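Local coordinates for peptidase S9 prolyl oligopeptidase catalytic domain-containing protein (PDB 4HXF) that probably acts as an acylaminoacyl peptidase, a serine protease of the prolyl oligopeptidase family that selects substrates by assembling into a self-compartmentalizing hexamer, at residues A[317-322]-A[349-354]; A[366-371]-A[399-404]; A[216-221]-A[235-240]. All blocks are in the same frame, centred on the assembly; numbering follows the deposited sequence.

Contact 1 (A[317-322]-A[349-354]); sequences ETATRP and FEPRHF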
loop_
_atom_site.group_PDB
_atom_site.type_symbol
_atom_site.label_atom_id
_atom_site.label_comp_id
_atom_site.label_asym_id
_atom_site.label_seq_id
_atom_site.Cartn_x
_atom_site.Cartn_y
_atom_site.Cartn_z
ATOM N N GLU A 317 -10.842 40.492 -20.034
ATOM C CA GLU A 317 -9.722 40.790 -19.177
ATOM C C GLU A 317 -9.255 42.222 -19.481
ATOM O O GLU A 317 -9.412 42.683 -20.596
ATOM C CB GLU A 317 -8.654 39.764 -19.476
ATOM C CG GLU A 317 -7.373 39.857 -18.782
ATOM C CD GLU A 317 -6.615 38.581 -18.868
ATOM O OE1 GLU A 317 -5.431 38.670 -19.115
ATOM O OE2 GLU A 317 -7.164 37.463 -18.681
ATOM N N THR A 318 -8.597 42.883 -18.523
ATOM C CA THR A 318 -8.035 44.210 -18.684
ATOM C C THR A 318 -6.589 44.214 -18.126
ATOM O O THR A 318 -6.120 43.188 -17.648
ATOM C CB THR A 318 -8.865 45.278 -17.957
ATOM O OG1 THR A 318 -8.704 45.033 -16.536
ATOM C CG2 THR A 318 -10.371 45.155 -18.381
ATOM N N ALA A 319 -5.850 45.334 -18.297
ATOM C CA ALA A 319 -4.482 45.446 -17.795
ATOM C C ALA A 319 -4.427 45.224 -16.283
ATOM O O ALA A 319 -3.398 44.747 -15.816
ATOM C CB ALA A 319 -3.870 46.797 -18.091
ATOM N N THR A 320 -5.533 45.541 -15.619
ATOM C CA THR A 320 -5.474 45.459 -14.154
ATOM C C THR A 320 -6.404 44.401 -13.531
ATOM O O THR A 320 -6.470 44.334 -12.321
ATOM C CB THR A 320 -5.781 46.831 -13.514
ATOM O OG1 THR A 320 -7.123 47.275 -13.856
ATOM C CG2 THR A 320 -4.754 47.855 -13.916
ATOM N N ARG A 321 -7.124 43.607 -14.305
ATOM C CA ARG A 321 -8.036 42.556 -13.787
ATOM C C ARG A 321 -7.999 41.314 -14.676
ATOM O O ARG A 321 -8.209 41.416 -15.882
ATOM C CB ARG A 321 -9.526 43.010 -13.786
ATOM C CG ARG A 321 -9.829 43.996 -12.617
ATOM C CD ARG A 321 -9.736 43.273 -11.267
ATOM N NE ARG A 321 -10.857 42.316 -11.079
ATOM C CZ ARG A 321 -12.051 42.584 -10.514
ATOM N NH1 ARG A 321 -13.052 41.665 -10.504
ATOM N NH2 ARG A 321 -12.244 43.791 -9.971
ATOM N N PRO A 322 -7.829 40.172 -14.070
ATOM C CA PRO A 322 -8.128 38.926 -14.787
ATOM C C PRO A 322 -9.531 38.915 -15.271
ATOM O O PRO A 322 -10.413 39.635 -14.779
ATOM C CB PRO A 322 -7.908 37.824 -13.732
ATOM C CG PRO A 322 -6.942 38.451 -12.695
ATOM C CD PRO A 322 -7.354 39.919 -12.674
ATOM N N PHE A 349 -1.948 49.048 -11.152
ATOM C CA PHE A 349 -1.318 50.167 -11.881
ATOM C C PHE A 349 -1.798 50.149 -13.326
ATOM O O PHE A 349 -1.569 49.178 -14.042
ATOM C CB PHE A 349 0.188 50.008 -11.829
ATOM C CG PHE A 349 0.768 49.860 -10.430
ATOM C CD1 PHE A 349 0.702 48.669 -9.751
ATOM C CD2 PHE A 349 1.334 50.956 -9.789
ATOM C CE1 PHE A 349 1.165 48.531 -8.480
ATOM C CE2 PHE A 349 1.837 50.823 -8.539
ATOM C CZ PHE A 349 1.777 49.624 -7.875
ATOM N N GLU A 350 -2.557 51.163 -13.722
ATOM C CA GLU A 350 -3.077 51.266 -15.094
ATOM C C GLU A 350 -1.946 51.775 -15.964
ATOM O O GLU A 350 -1.357 52.785 -15.591
ATOM C CB GLU A 350 -4.167 52.345 -15.162
ATOM C CG GLU A 350 -5.508 51.955 -14.572
ATOM C CD GLU A 350 -6.106 50.696 -15.140
ATOM O OE1 GLU A 350 -5.871 50.332 -16.340
ATOM O OE2 GLU A 350 -6.830 50.062 -14.322
ATOM N N PRO A 351 -1.667 51.149 -17.098
ATOM C CA PRO A 351 -0.624 51.606 -18.002
ATOM C C PRO A 351 -1.070 52.919 -18.657
ATOM O O PRO A 351 -2.296 53.212 -18.818
ATOM C CB PRO A 351 -0.483 50.469 -18.985
ATOM C CG PRO A 351 -1.663 49.633 -18.860
ATOM C CD PRO A 351 -2.212 49.833 -17.488
ATOM N N ARG A 352 -0.104 53.750 -18.930
ATOM C CA ARG A 352 -0.276 54.982 -19.718
ATOM C C ARG A 352 0.191 54.744 -21.150
ATOM O O ARG A 352 1.402 54.443 -21.356
ATOM C CB ARG A 352 0.516 56.130 -19.102
ATOM C CG ARG A 352 0.459 57.397 -19.999
ATOM C CD ARG A 352 0.860 58.673 -19.339
ATOM N NE ARG A 352 -0.186 59.153 -18.432
ATOM C CZ ARG A 352 -0.095 60.277 -17.712
ATOM N NH1 ARG A 352 0.992 61.063 -17.775
ATOM N NH2 ARG A 352 -1.063 60.594 -16.883
ATOM N N HIS A 353 -0.700 54.941 -22.141
ATOM C CA HIS A 353 -0.388 54.759 -23.519
ATOM C C HIS A 353 0.382 55.997 -24.007
ATOM O O HIS A 353 0.065 57.146 -23.601
ATOM C CB HIS A 353 -1.679 54.598 -24.305
ATOM C CG HIS A 353 -1.500 54.600 -25.779
ATOM N ND1 HIS A 353 -1.926 55.626 -26.557
ATOM C CD2 HIS A 353 -0.848 53.727 -26.597
ATOM C CE1 HIS A 353 -1.569 55.366 -27.856
ATOM N NE2 HIS A 353 -0.946 54.179 -27.881
ATOM N N PHE A 354 1.342 55.789 -24.877
ATOM C CA PHE A 354 2.033 56.880 -25.602
ATOM C C PHE A 354 2.362 56.472 -27.002
ATOM O O PHE A 354 2.553 55.308 -27.307
ATOM C CB PHE A 354 3.311 57.384 -24.917
ATOM C CG PHE A 354 4.438 56.382 -24.840
ATOM C CD1 PHE A 354 5.597 56.478 -25.680
ATOM C CD2 PHE A 354 4.455 55.349 -23.860
ATOM C CE1 PHE A 354 6.637 55.534 -25.607
ATOM C CE2 PHE A 354 5.527 54.460 -23.790
ATOM C CZ PHE A 354 6.643 54.549 -24.648
HETATM O O HOH W 1 -7.408 48.266 -16.548
#

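Contact 2 (A[366-371]-A[399-404]); sequences WYIKPE and EMQLMA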
loop_
_atom_site.group_PDB
_atom_site.type_symbol
_atom_site.label_atom_id
_atom_site.label_comp_id
_atom_site.label_asym_id
_atom_site.label_seq_id
_atom_site.Cartn_x
_atom_site.Cartn_y
_atom_site.Cartn_z
ATOM N N TRP A 366 3.471 51.688 -24.034
ATOM C CA TRP A 366 2.884 51.913 -22.711
ATOM C C TRP A 366 3.911 51.931 -21.581
ATOM O O TRP A 366 4.964 51.302 -21.702
ATOM C CB TRP A 366 1.831 50.845 -22.330
ATOM C CG TRP A 366 0.648 50.731 -23.275
ATOM C CD1 TRP A 366 -0.593 51.268 -23.108
ATOM C CD2 TRP A 366 0.593 50.045 -24.564
ATOM N NE1 TRP A 366 -1.413 51.041 -24.208
ATOM C CE2 TRP A 366 -0.748 50.270 -25.099
ATOM C CE3 TRP A 366 1.504 49.321 -25.329
ATOM C CZ2 TRP A 366 -1.124 49.779 -26.289
ATOM C CZ3 TRP A 366 1.085 48.813 -26.573
ATOM C CH2 TRP A 366 -0.172 49.015 -27.008
ATOM N N TYR A 367 3.565 52.633 -20.496
ATOM C CA TYR A 367 4.373 52.478 -19.304
ATOM C C TYR A 367 3.593 52.591 -18.058
ATOM O O TYR A 367 2.481 53.105 -18.062
ATOM C CB TYR A 367 5.481 53.535 -19.321
ATOM C CG TYR A 367 5.070 54.943 -19.073
ATOM C CD1 TYR A 367 4.808 55.809 -20.165
ATOM C CD2 TYR A 367 5.062 55.499 -17.809
ATOM C CE1 TYR A 367 4.480 57.103 -19.973
ATOM C CE2 TYR A 367 4.749 56.836 -17.663
ATOM C CZ TYR A 367 4.485 57.619 -18.751
ATOM O OH TYR A 367 4.235 58.979 -18.554
ATOM N N ILE A 368 4.145 51.992 -17.002
ATOM C CA ILE A 368 3.575 52.091 -15.668
ATOM C C ILE A 368 4.572 52.779 -14.782
ATOM O O ILE A 368 5.746 52.448 -14.748
ATOM C CB ILE A 368 3.258 50.712 -15.055
ATOM C CG1 ILE A 368 2.170 49.966 -15.842
ATOM C CG2 ILE A 368 2.900 50.846 -13.582
ATOM C CD1 ILE A 368 2.099 48.464 -15.612
ATOM N N LYS A 369 4.073 53.769 -14.059
ATOM C CA LYS A 369 4.886 54.579 -13.110
ATOM C C LYS A 369 4.601 54.099 -11.661
ATOM O O LYS A 369 3.425 53.928 -11.253
ATOM C CB LYS A 369 4.585 56.067 -13.245
ATOM C CG LYS A 369 5.440 56.881 -12.297
ATOM C CD LYS A 369 5.001 58.336 -12.394
ATOM C CE LYS A 369 5.947 59.290 -11.676
ATOM N NZ LYS A 369 5.623 60.793 -11.754
ATOM N N PRO A 370 5.680 53.694 -10.937
ATOM C CA PRO A 370 5.517 53.239 -9.562
ATOM C C PRO A 370 5.290 54.411 -8.625
ATOM O O PRO A 370 5.396 55.576 -9.022
ATOM C CB PRO A 370 6.877 52.581 -9.290
ATOM C CG PRO A 370 7.815 53.460 -10.009
ATOM C CD PRO A 370 7.108 53.721 -11.316
ATOM N N GLU A 371 4.895 54.084 -7.415
ATOM C CA GLU A 371 4.690 55.074 -6.312
ATOM C C GLU A 371 6.101 55.497 -6.004
ATOM O O GLU A 371 7.059 54.677 -5.787
ATOM C CB GLU A 371 3.906 54.435 -5.127
ATOM N N GLU A 399 3.702 39.919 -13.977
ATOM C CA GLU A 399 4.997 40.411 -13.618
ATOM C C GLU A 399 5.023 41.930 -13.653
ATOM O O GLU A 399 5.779 42.572 -12.916
ATOM C CB GLU A 399 6.099 39.924 -14.500
ATOM C CG GLU A 399 6.387 38.467 -14.446
ATOM C CD GLU A 399 5.518 37.644 -15.368
ATOM O OE1 GLU A 399 4.391 38.060 -15.727
ATOM O OE2 GLU A 399 5.983 36.509 -15.680
ATOM N N MET A 400 4.195 42.560 -14.541
ATOM C CA MET A 400 4.253 43.988 -14.640
ATOM C C MET A 400 3.658 44.620 -13.431
ATOM O O MET A 400 4.147 45.568 -12.889
ATOM C CB MET A 400 3.527 44.471 -15.908
ATOM C CG MET A 400 4.267 43.958 -17.138
ATOM S SD MET A 400 3.362 44.637 -18.602
ATOM C CE MET A 400 4.492 44.103 -19.897
ATOM N N GLN A 401 2.497 44.121 -12.962
ATOM C CA GLN A 401 1.902 44.611 -11.748
ATOM C C GLN A 401 2.740 44.399 -10.532
ATOM O O GLN A 401 2.947 45.321 -9.719
ATOM C CB GLN A 401 0.507 44.068 -11.479
ATOM C CG GLN A 401 -0.496 44.316 -12.587
ATOM C CD GLN A 401 -0.832 45.782 -12.690
ATOM O OE1 GLN A 401 -1.092 46.413 -11.670
ATOM N NE2 GLN A 401 -0.806 46.320 -13.905
ATOM N N LEU A 402 3.329 43.203 -10.446
ATOM C CA LEU A 402 4.200 42.852 -9.347
ATOM C C LEU A 402 5.435 43.765 -9.290
ATOM O O LEU A 402 5.704 44.348 -8.222
ATOM C CB LEU A 402 4.728 41.434 -9.561
ATOM C CG LEU A 402 5.754 40.885 -8.551
ATOM C CD1 LEU A 402 5.362 40.883 -7.080
ATOM C CD2 LEU A 402 6.267 39.502 -9.076
ATOM N N MET A 403 6.113 43.968 -10.419
ATOM C CA MET A 403 7.292 44.832 -10.393
ATOM C C MET A 403 7.022 46.303 -10.180
ATOM O O MET A 403 7.754 47.046 -9.534
ATOM C CB MET A 403 8.255 44.511 -11.515
ATOM C CG MET A 403 8.686 43.081 -11.623
ATOM S SD MET A 403 9.452 42.410 -10.154
ATOM C CE MET A 403 11.097 43.185 -10.189
ATOM N N ALA A 404 5.852 46.749 -10.715
ATOM C CA ALA A 404 5.438 48.095 -10.425
ATOM C C ALA A 404 5.272 48.335 -8.927
ATOM O O ALA A 404 5.666 49.376 -8.382
ATOM C CB ALA A 404 4.106 48.440 -11.143
HETATM O O HOH W 2 5.124 51.317 -6.455
#

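Contact 3 (A[216-221]-A[235-240]); sequences KVSFYA and PEKKYV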
loop_
_atom_site.group_PDB
_atom_site.type_symbol
_atom_site.label_atom_id
_atom_site.label_comp_id
_atom_site.label_asym_id
_atom_site.label_seq_id
_atom_site.Cartn_x
_atom_site.Cartn_y
_atom_site.Cartn_z
ATOM N N LYS A 216 -5.149 21.751 -50.619
ATOM C CA LYS A 216 -4.012 22.670 -50.425
ATOM C C LYS A 216 -4.479 24.115 -50.298
ATOM O O LYS A 216 -4.081 25.022 -51.107
ATOM C CB LYS A 216 -2.959 22.470 -51.509
ATOM C CG LYS A 216 -1.634 23.066 -51.169
ATOM C CD LYS A 216 -0.542 22.577 -52.200
ATOM C CE LYS A 216 0.817 23.055 -51.848
ATOM N NZ LYS A 216 1.775 22.102 -52.570
ATOM N N VAL A 217 -5.337 24.322 -49.307
ATOM C CA VAL A 217 -5.886 25.679 -49.035
ATOM C C VAL A 217 -5.279 26.142 -47.700
ATOM O O VAL A 217 -4.815 25.303 -46.855
ATOM C CB VAL A 217 -7.382 25.696 -48.966
ATOM C CG1 VAL A 217 -7.961 25.560 -50.409
ATOM C CG2 VAL A 217 -7.883 24.630 -47.991
ATOM N N SER A 218 -5.288 27.470 -47.406
ATOM C CA SER A 218 -4.585 27.961 -46.204
ATOM C C SER A 218 -5.645 28.322 -45.186
ATOM O O SER A 218 -5.440 29.229 -44.365
ATOM C CB SER A 218 -3.711 29.199 -46.573
ATOM O OG SER A 218 -2.623 28.792 -47.384
ATOM N N PHE A 219 -6.777 27.590 -45.168
ATOM C CA PHE A 219 -7.754 27.681 -44.093
ATOM C C PHE A 219 -8.185 26.318 -43.650
ATOM O O PHE A 219 -7.933 25.333 -44.359
ATOM C CB PHE A 219 -8.952 28.550 -44.418
ATOM C CG PHE A 219 -9.592 28.403 -45.795
ATOM C CD1 PHE A 219 -10.023 29.575 -46.459
ATOM C CD2 PHE A 219 -10.003 27.200 -46.293
ATOM C CE1 PHE A 219 -10.737 29.459 -47.675
ATOM C CE2 PHE A 219 -10.672 27.073 -47.544
ATOM C CZ PHE A 219 -11.027 28.202 -48.198
ATOM N N TYR A 220 -8.720 26.235 -42.436
ATOM C CA TYR A 220 -9.304 24.984 -41.937
ATOM C C TYR A 220 -10.668 25.292 -41.366
ATOM O O TYR A 220 -11.023 26.456 -41.123
ATOM C CB TYR A 220 -8.320 24.281 -40.941
ATOM C CG TYR A 220 -8.012 25.111 -39.716
ATOM C CD1 TYR A 220 -6.983 26.056 -39.734
ATOM C CD2 TYR A 220 -8.652 24.890 -38.510
ATOM C CE1 TYR A 220 -6.589 26.771 -38.619
ATOM C CE2 TYR A 220 -8.296 25.677 -37.377
ATOM C CZ TYR A 220 -7.319 26.631 -37.478
ATOM O OH TYR A 220 -6.906 27.416 -36.386
ATOM N N ALA A 221 -11.480 24.262 -41.136
ATOM C CA ALA A 221 -12.879 24.475 -40.684
ATOM C C ALA A 221 -12.864 24.641 -39.129
ATOM O O ALA A 221 -12.191 23.889 -38.372
ATOM C CB ALA A 221 -13.766 23.291 -41.123
ATOM N N PRO A 235 -7.620 31.744 -48.438
ATOM C CA PRO A 235 -7.576 30.656 -49.446
ATOM C C PRO A 235 -6.155 30.226 -49.730
ATOM O O PRO A 235 -5.889 29.026 -49.927
ATOM C CB PRO A 235 -8.211 31.310 -50.742
ATOM C CG PRO A 235 -9.286 32.184 -50.154
ATOM C CD PRO A 235 -8.626 32.758 -48.851
ATOM N N GLU A 236 -5.216 31.179 -49.799
ATOM C CA GLU A 236 -3.801 30.813 -49.983
ATOM C C GLU A 236 -2.944 31.863 -49.336
ATOM O O GLU A 236 -3.003 33.034 -49.675
ATOM C CB GLU A 236 -3.424 30.681 -51.481
ATOM C CG GLU A 236 -2.020 30.175 -51.814
ATOM C CD GLU A 236 -1.892 30.034 -53.355
ATOM O OE1 GLU A 236 -1.496 31.028 -53.963
ATOM O OE2 GLU A 236 -2.310 28.992 -53.941
ATOM N N LYS A 237 -2.108 31.440 -48.422
ATOM C CA LYS A 237 -1.113 32.322 -47.746
ATOM C C LYS A 237 0.209 32.145 -48.387
ATOM O O LYS A 237 0.603 31.033 -48.756
ATOM C CB LYS A 237 -0.947 31.906 -46.259
ATOM C CG LYS A 237 -2.083 32.419 -45.412
ATOM C CD LYS A 237 -1.720 32.071 -43.978
ATOM C CE LYS A 237 -2.508 32.700 -42.944
ATOM N NZ LYS A 237 -2.110 32.256 -41.582
ATOM N N LYS A 238 0.907 33.236 -48.660
ATOM C CA LYS A 238 2.357 33.130 -48.872
ATOM C C LYS A 238 3.167 33.015 -47.628
ATOM O O LYS A 238 4.252 32.412 -47.619
ATOM C CB LYS A 238 2.876 34.333 -49.665
ATOM C CG LYS A 238 2.221 34.394 -51.046
ATOM C CD LYS A 238 2.852 35.433 -51.903
ATOM C CE LYS A 238 2.038 35.318 -53.229
ATOM N NZ LYS A 238 2.661 35.996 -54.381
ATOM N N TYR A 239 2.716 33.704 -46.548
ATOM C CA TYR A 239 3.387 33.614 -45.236
ATOM C C TYR A 239 2.401 33.177 -44.178
ATOM O O TYR A 239 1.250 33.721 -44.217
ATOM C CB TYR A 239 3.874 35.018 -44.824
ATOM C CG TYR A 239 4.786 35.602 -45.945
ATOM C CD1 TYR A 239 6.059 35.168 -46.090
ATOM C CD2 TYR A 239 4.293 36.511 -46.862
ATOM C CE1 TYR A 239 6.908 35.627 -47.116
ATOM C CE2 TYR A 239 5.088 37.021 -47.874
ATOM C CZ TYR A 239 6.374 36.536 -48.020
ATOM O OH TYR A 239 7.202 36.975 -49.074
ATOM N N VAL A 240 2.823 32.353 -43.249
ATOM C CA VAL A 240 1.950 31.915 -42.175
ATOM C C VAL A 240 1.595 33.142 -41.359
ATOM O O VAL A 240 0.511 33.270 -40.778
ATOM C CB VAL A 240 2.703 30.864 -41.346
ATOM C CG1 VAL A 240 1.940 30.547 -40.099
ATOM C CG2 VAL A 240 2.860 29.569 -42.204
HETATM O O HOH W 3 -2.264 26.149 -52.861
HETATM O O HOH W 4 -4.671 27.550 -51.948
HETATM O O HOH W 5 -3.712 29.729 -42.257
#

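Contact 1 (A[317-322]-A[349-354])
The carboxylate of Glu350 is gripped at both oxygens: Thr320 OG1 donates a hydrogen bond to Glu350 OE2 at 2.8 Å, while water 1 donates to Glu350 OE1 at 2.6 Å. The hydroxyl reaches OE2 from its syn side, 28° out of the carboxylate plane. The Glu350 chain folds at chi2 (-55°), which swings CD back to the threonine, and the two side chains cross at about a right angle. Thr320 CG2 lies against the same group, 3.4 Å from Glu350 CD, and also approaches the carbonyl oxygen Phe349 O at 3.5 Å. Water 1 in turn accepts a weak bond from Thr320 N. The pairing illustrates how two domains of one chain can meet through short loops: residues 317-322 turn between strands 312-317 and 324-328 of a beta-propeller blade, whereas residues 349-354 lead into strand 352-358, outermost in this chain's alpha/beta hydrolase sheet. An alanine in place of Thr320 would probably leave Glu350 OE2 without its hydroxyl mate and, with the methyl also gone, the carboxylate freer to turn. Beside this polar grip is an apolar one, in which Ala319 CB sits 3.5 Å from Pro351 CD, with CG of the same proline ring a little farther off. Within the propeller loop, Thr318 OG1 accepts weak bonds from the backbone nitrogens of Thr320 and Arg321, and the Arg321 guanidinium pairs with Asp337 and Glu324.

Contact 2 (A[366-371]-A[399-404])
Ile368 divides its branches between neighbouring turns of a helix: its CG2 methyl meets Ala404 CB at 3.6 Å, while CD1 reaches back toward Gln401 NE2 at 4.0 Å and Met400 CB at 4.3 Å. With chi1 at -64°, CG1 lies beside the backbone N and CG2 anti to it, which turns the two branches toward different residues of the helix. Two residues on, Pro370 CB rests 3.5 Å from the carbonyl oxygen Ala404 O. That oxygen also accepts a hydrogen bond from water 2 at 2.8 Å, and the water accepts from Glu371 N at 2.9 Å, a bridge joining the helix to the chain beyond the strand. No direct hydrogen bond crosses between the segments. In the second shell, Gln401 starts out pointing away and bends at chi2 (-69°); its OE1 accepts the backbone N-H of Phe349, fixing the amide that borders Ile368. Met400 extends over Ile410, Tyr412 and Phe383 of the adjoining strands. The axes of the segments 366-368 and 399-404 come within 10.2 Å, their N-to-C directions 41° apart. Helix 398-405 connects the parallel strands 378-384 and 409-413, and a beta-alpha-beta crossover of this kind, laid against the preceding antiparallel strand, belongs to the alpha/beta hydrolase fold.

Contact 3 (A[216-221]-A[235-240])
Ser218 holds OG beside its own backbone N, anti to the carbonyl carbon (chi1 -69°), and there OG accepts the N-H of Lys237 at 2.9 Å, nearly straight at 164°. The same hydroxyl is hydrogen-bonded to the carbonyl oxygen of Lys198, which ties a third piece of chain to the pair. Phe219 CG sits between the backbone N and the carbonyl carbon (chi1 44°); its ring meets Pro235 N obliquely, and CE1 stands 4.0 Å from Pro235 CG. Several groups converge on the carbonyl oxygen of that proline. Ser218 N donates to Pro235 O at 3.0 Å from well above the carbonyl plane, Val217 CA makes a CA-H...O contact with it, and water 4 lies within bonding distance of both Pro235 O and Lys216 O. Farther along, the extended Lys237 chain ends in an ammonium that donates to Val240 O at 2.9 Å and to water 5 at 3.1 Å. Its strongest partner is Asp244, a ligand of a bound magnesium ion, so the lysine would probably offset charge in that acidic cluster. Lys216 and Val217 form a G1 beta bulge, both facing Trp200. Immediately after it the chain turns a corner, from the outermost strand 209-217 of one four-stranded blade into strand 219-224 of the next, and residues 235-240 pack against that corner: the blade-to-blade passage of a seven-bladed beta-propeller.

How the contacts relate
Contacts 1 and 2 are neighbours, their centres 10 Å apart: contact 1 joins the propeller to the hydrolase domain, and contact 2 packs directly behind it within that domain. Strands 352-358 and 361-368 lie side by side there, Arg352 N approaching Tyr367 O at 2.8 Å, and Phe349 CB packs 3.3 Å from Ile368 CG2, so the loop of contact 1 rests on the very side chain that contact 2 buries. Contact 3 is remote, with centres about 35 Å from contact 1 and about 40 Å from contact 2. It alone approaches functional sites: the Lys237 side chain lies about 4 Å from a magnesium ion and about 11 Å from the inhibitor, whose pocket includes Ser466 and His578.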